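Long-range contacts in VP5 (Halorubrum pleomorphic virus 2, PDB 6QGI), which is an envelope protein of a prokaryotic virus and probably mediates fusion of the viral membrane with that of the host cell: residues 89-95 and 250-254; 293-297 and 319-323. One frame throughout, in Å; residues are numbered along the deposited sequence.

In the fold
From the N terminus the chain runs through helices 37-60 and 66-86, then a short loop leads into helix 91-133. Interaction 1 joins the start of that helix to the end of helix 225-253, closing a loop of 154 residues that holds the four-stranded antiparallel sheet of strands 155-159, 167-170, 176-186 and 189-193. Interaction 2 opens only after interaction 1 has closed, so the two follow in series and neither nest nor cross. It closes a much shorter loop of 21 residues, pairing the exit of helix 285-292 with the end of strand 312-320. Interaction 1 and interaction 2 do not touch, the nearest atoms of the two lying about 19 Å apart.

Interaction 1: 89-95 and 250-254; sequences SAESAVL and VSNVY
The side chain of Glu91 lies across one face of the Tyr254 ring, its CB 3.8 Å from the ring centroid and 5° off the normal, a CH-pi contact. With its CG anti to the backbone N (chi1 -152°) and the chain extended beyond it, Glu91 runs back over the ring toward Tyr254 CB, so that Glu91 CG comes within 3.6 Å of Tyr254 CG. The carboxylate plane is turned 46° from that of the ring. The phenol reaches in the other direction: Tyr254 OH donates to Ser89 O at 2.7 Å, an acceptor near the ring plane. This bond ties the residue that follows helix 225-253 to the loop just before helix 91-133, where Ala90 takes the N-cap position, so two helix ends meet here. Deeper in, Val250 points its CG1 at Val94 CG1 (3.8 Å) and touches Glu91 CG with the same methyl, the Glu91 and Val250 side chains running antiparallel, while Val250 CG2 meets Leu95 CD1 at 4.0 Å. Val94 also packs against Ala81 of helix 66-86, which brings a third helix to the contact. Ser251 OG lies 3.3 Å from Glu91 OE2, but it also hydrogen-bonds Ser247 O within its own helix.

Interaction 2: 293-297 and 319-323; sequences LNVPV and ALTDA
The ring of Pro296 rests against the carbonyl oxygen of Leu320. Pro296 CB lies 3.4 Å from Leu320 O and, in another direction, 4.2 Å from Ala323 CB, an apolar touch beyond the end of the strand. One atom further along, CG keeps close to the same oxygen, and CD, where the ring closes back onto the backbone N, comes nearest, with Pro296 CD 3.0 Å from Leu320 O. The oxygen thus sits over one face of the ring, and the proline nitrogen has no hydrogen to offer it. The backbone of Pro296 supplies the polar link instead: Leu320 N donates to Pro296 O at 2.8 Å, with an N-H...O angle of 155° and the donor tilted 22° from the carbonyl plane. Ala319 CA adds a CA-H...O contact to the same oxygen. Here the chain leaves helix 285-292 through a Schellman motif, with Asn294 at positive phi as its C-prime residue, and joins strand 312-320 as an antiparallel partner. Val297 and Ala319 form a non-hydrogen-bonded pair whose side chains share one face of the sheet, Val297 CG2 lying 3.8 Å from Ala319 CB. Val295 places CG1 anti to its own N (chi1 172°), which sets that methyl 3.4 Å from Leu320 O. Ala319 also bonds through its backbone to Tyr344 of strand 343-355, and Thr321, just past the strand end, to Asp342.

Interaction 1: 89-95 and 250-254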
loop_
_atom_site.group_PDB
_atom_site.type_symbol
_atom_site.label_atom_id
_atom_site.label_comp_id
_atom_site.label_asym_id
_atom_site.label_seq_id
_atom_site.Cartn_x
_atom_site.Cartn_y
_atom_site.Cartn_z
ATOM N N SER A 89 16.706 26.059 -28.269
ATOM C CA SER A 89 16.257 27.067 -27.300
ATOM C C SER A 89 17.397 27.533 -26.400
ATOM O O SER A 89 18.450 26.892 -26.352
ATOM C CB SER A 89 15.128 26.517 -26.432
ATOM O OG SER A 89 14.132 25.860 -27.198
ATOM N N ALA A 90 17.176 28.657 -25.685
ATOM C CA ALA A 90 18.120 29.210 -24.714
ATOM C C ALA A 90 18.138 28.322 -23.479
ATOM O O ALA A 90 17.126 27.669 -23.188
ATOM C CB ALA A 90 17.723 30.631 -24.346
ATOM N N GLU A 91 19.281 28.284 -22.757
ATOM C CA GLU A 91 19.469 27.472 -21.546
ATOM C C GLU A 91 18.336 27.712 -20.531
ATOM O O GLU A 91 17.856 26.754 -19.917
ATOM C CB GLU A 91 20.841 27.745 -20.908
ATOM C CG GLU A 91 21.371 26.553 -20.132
ATOM C CD GLU A 91 22.770 26.670 -19.561
ATOM O OE1 GLU A 91 23.706 26.988 -20.330
ATOM O OE2 GLU A 91 22.936 26.411 -18.347
ATOM N N SER A 92 17.883 28.984 -20.409
ATOM C CA SER A 92 16.787 29.406 -19.539
ATOM C C SER A 92 15.502 28.633 -19.880
ATOM O O SER A 92 14.927 28.000 -18.994
ATOM C CB SER A 92 16.559 30.911 -19.661
ATOM O OG SER A 92 16.306 31.288 -21.006
ATOM N N ALA A 93 15.109 28.632 -21.177
ATOM C CA ALA A 93 13.932 27.948 -21.727
ATOM C C ALA A 93 14.012 26.421 -21.559
ATOM O O ALA A 93 12.984 25.793 -21.311
ATOM C CB ALA A 93 13.768 28.298 -23.195
ATOM N N VAL A 94 15.224 25.835 -21.693
ATOM C CA VAL A 94 15.492 24.396 -21.552
ATOM C C VAL A 94 15.247 23.984 -20.089
ATOM O O VAL A 94 14.562 22.989 -19.832
ATOM C CB VAL A 94 16.931 24.029 -22.032
ATOM C CG1 VAL A 94 17.287 22.585 -21.695
ATOM C CG2 VAL A 94 17.105 24.286 -23.528
ATOM N N LEU A 95 15.788 24.771 -19.140
ATOM C CA LEU A 95 15.633 24.539 -17.707
ATOM C C LEU A 95 14.184 24.779 -17.258
ATOM O O LEU A 95 13.672 23.979 -16.479
ATOM C CB LEU A 95 16.611 25.425 -16.916
ATOM C CG LEU A 95 16.629 25.330 -15.383
ATOM C CD1 LEU A 95 16.682 23.879 -14.892
ATOM C CD2 LEU A 95 17.828 26.040 -14.848
ATOM N N VAL A 250 21.107 20.447 -16.847
ATOM C CA VAL A 250 20.945 21.361 -17.982
ATOM C C VAL A 250 22.283 22.074 -18.254
ATOM O O VAL A 250 22.720 22.102 -19.404
ATOM C CB VAL A 250 19.767 22.362 -17.770
ATOM C CG1 VAL A 250 19.738 23.435 -18.855
ATOM C CG2 VAL A 250 18.426 21.634 -17.725
ATOM N N SER A 251 22.954 22.583 -17.199
ATOM C CA SER A 251 24.247 23.273 -17.304
ATOM C C SER A 251 25.366 22.371 -17.854
ATOM O O SER A 251 26.240 22.866 -18.566
ATOM C CB SER A 251 24.667 23.834 -15.951
ATOM O OG SER A 251 23.828 24.910 -15.567
ATOM N N ASN A 252 25.335 21.066 -17.536
ATOM C CA ASN A 252 26.350 20.111 -17.991
ATOM C C ASN A 252 26.098 19.617 -19.427
ATOM O O ASN A 252 27.047 19.243 -20.121
ATOM C CB ASN A 252 26.420 18.903 -17.043
ATOM C CG ASN A 252 26.695 19.214 -15.585
ATOM O OD1 ASN A 252 27.066 20.334 -15.198
ATOM N ND2 ASN A 252 26.496 18.217 -14.732
ATOM N N VAL A 253 24.824 19.612 -19.862
ATOM C CA VAL A 253 24.369 19.106 -21.160
ATOM C C VAL A 253 24.330 20.216 -22.235
ATOM O O VAL A 253 24.714 19.948 -23.376
ATOM C CB VAL A 253 22.991 18.410 -20.963
ATOM C CG1 VAL A 253 22.214 18.244 -22.262
ATOM C CG2 VAL A 253 23.171 17.066 -20.278
ATOM N N TYR A 254 23.883 21.439 -21.875
ATOM C CA TYR A 254 23.765 22.577 -22.797
ATOM C C TYR A 254 25.095 22.923 -23.460
ATOM O O TYR A 254 26.073 23.256 -22.785
ATOM C CB TYR A 254 23.194 23.810 -22.088
ATOM C CG TYR A 254 22.608 24.825 -23.040
ATOM C CD1 TYR A 254 21.332 24.654 -23.571
ATOM C CD2 TYR A 254 23.315 25.968 -23.393
ATOM C CE1 TYR A 254 20.784 25.588 -24.447
ATOM C CE2 TYR A 254 22.768 26.921 -24.250
ATOM C CZ TYR A 254 21.503 26.724 -24.780
ATOM O OH TYR A 254 20.965 27.648 -25.633
#

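Interaction 2: 293-297 and 319-323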
loop_
_atom_site.group_PDB
_atom_site.type_symbol
_atom_site.label_atom_id
_atom_site.label_comp_id
_atom_site.label_asym_id
_atom_site.label_seq_id
_atom_site.Cartn_x
_atom_site.Cartn_y
_atom_site.Cartn_z
ATOM N N LEU A 293 7.989 2.799 -11.356
ATOM C CA LEU A 293 8.677 3.513 -10.276
ATOM C C LEU A 293 10.104 2.978 -10.099
ATOM O O LEU A 293 10.790 3.352 -9.150
ATOM C CB LEU A 293 7.884 3.432 -8.963
ATOM C CG LEU A 293 6.667 4.352 -8.877
ATOM C CD1 LEU A 293 5.630 3.799 -7.931
ATOM C CD2 LEU A 293 7.065 5.779 -8.497
ATOM N N ASN A 294 10.554 2.125 -11.042
ATOM C CA ASN A 294 11.891 1.535 -11.123
ATOM C C ASN A 294 12.343 0.879 -9.795
ATOM O O ASN A 294 13.464 1.092 -9.315
ATOM C CB ASN A 294 12.898 2.586 -11.597
ATOM C CG ASN A 294 14.185 2.008 -12.103
ATOM O OD1 ASN A 294 14.199 1.052 -12.889
ATOM N ND2 ASN A 294 15.291 2.580 -11.649
ATOM N N VAL A 295 11.462 0.059 -9.224
ATOM C CA VAL A 295 11.750 -0.666 -7.990
ATOM C C VAL A 295 12.408 -1.995 -8.409
ATOM O O VAL A 295 11.813 -2.693 -9.228
ATOM C CB VAL A 295 10.459 -0.845 -7.133
ATOM C CG1 VAL A 295 10.693 -1.758 -5.937
ATOM C CG2 VAL A 295 9.912 0.507 -6.675
ATOM N N PRO A 296 13.638 -2.338 -7.931
ATOM C CA PRO A 296 14.267 -3.613 -8.350
ATOM C C PRO A 296 13.304 -4.799 -8.242
ATOM O O PRO A 296 12.609 -4.940 -7.233
ATOM C CB PRO A 296 15.453 -3.757 -7.397
ATOM C CG PRO A 296 15.792 -2.363 -7.022
ATOM C CD PRO A 296 14.508 -1.589 -7.001
ATOM N N VAL A 297 13.186 -5.582 -9.329
ATOM C CA VAL A 297 12.245 -6.701 -9.421
ATOM C C VAL A 297 12.928 -7.963 -9.962
ATOM O O VAL A 297 13.851 -7.873 -10.774
ATOM C CB VAL A 297 11.026 -6.317 -10.332
ATOM C CG1 VAL A 297 10.144 -7.516 -10.642
ATOM C CG2 VAL A 297 10.179 -5.206 -9.724
ATOM N N ALA A 319 9.794 -8.226 -5.484
ATOM C CA ALA A 319 10.179 -6.855 -5.759
ATOM C C ALA A 319 10.786 -6.303 -4.487
ATOM O O ALA A 319 10.232 -6.513 -3.401
ATOM C CB ALA A 319 8.975 -6.036 -6.199
ATOM N N LEU A 320 11.964 -5.691 -4.596
ATOM C CA LEU A 320 12.641 -5.121 -3.438
ATOM C C LEU A 320 12.906 -3.660 -3.678
ATOM O O LEU A 320 13.419 -3.319 -4.743
ATOM C CB LEU A 320 13.973 -5.850 -3.169
ATOM C CG LEU A 320 13.959 -7.307 -2.679
ATOM C CD1 LEU A 320 15.347 -7.734 -2.315
ATOM C CD2 LEU A 320 13.149 -7.479 -1.423
ATOM N N THR A 321 12.565 -2.794 -2.700
ATOM C CA THR A 321 12.838 -1.354 -2.797
ATOM C C THR A 321 14.357 -1.158 -2.689
ATOM O O THR A 321 14.934 -0.311 -3.374
ATOM C CB THR A 321 12.084 -0.557 -1.727
ATOM O OG1 THR A 321 12.563 -0.947 -0.448
ATOM C CG2 THR A 321 10.576 -0.727 -1.805
ATOM N N ASP A 322 14.993 -1.979 -1.837
ATOM C CA ASP A 322 16.427 -1.995 -1.602
ATOM C C ASP A 322 16.956 -3.414 -1.838
ATOM O O ASP A 322 16.820 -4.280 -0.966
ATOM C CB ASP A 322 16.727 -1.507 -0.172
ATOM C CG ASP A 322 18.168 -1.135 0.101
ATOM O OD1 ASP A 322 19.036 -1.437 -0.751
ATOM O OD2 ASP A 322 18.431 -0.534 1.160
ATOM N N ALA A 323 17.559 -3.651 -3.021
ATOM C CA ALA A 323 18.098 -4.959 -3.411
ATOM C C ALA A 323 19.251 -5.417 -2.495
ATOM O O ALA A 323 19.732 -6.542 -2.640
ATOM C CB ALA A 323 18.549 -4.923 -4.858
#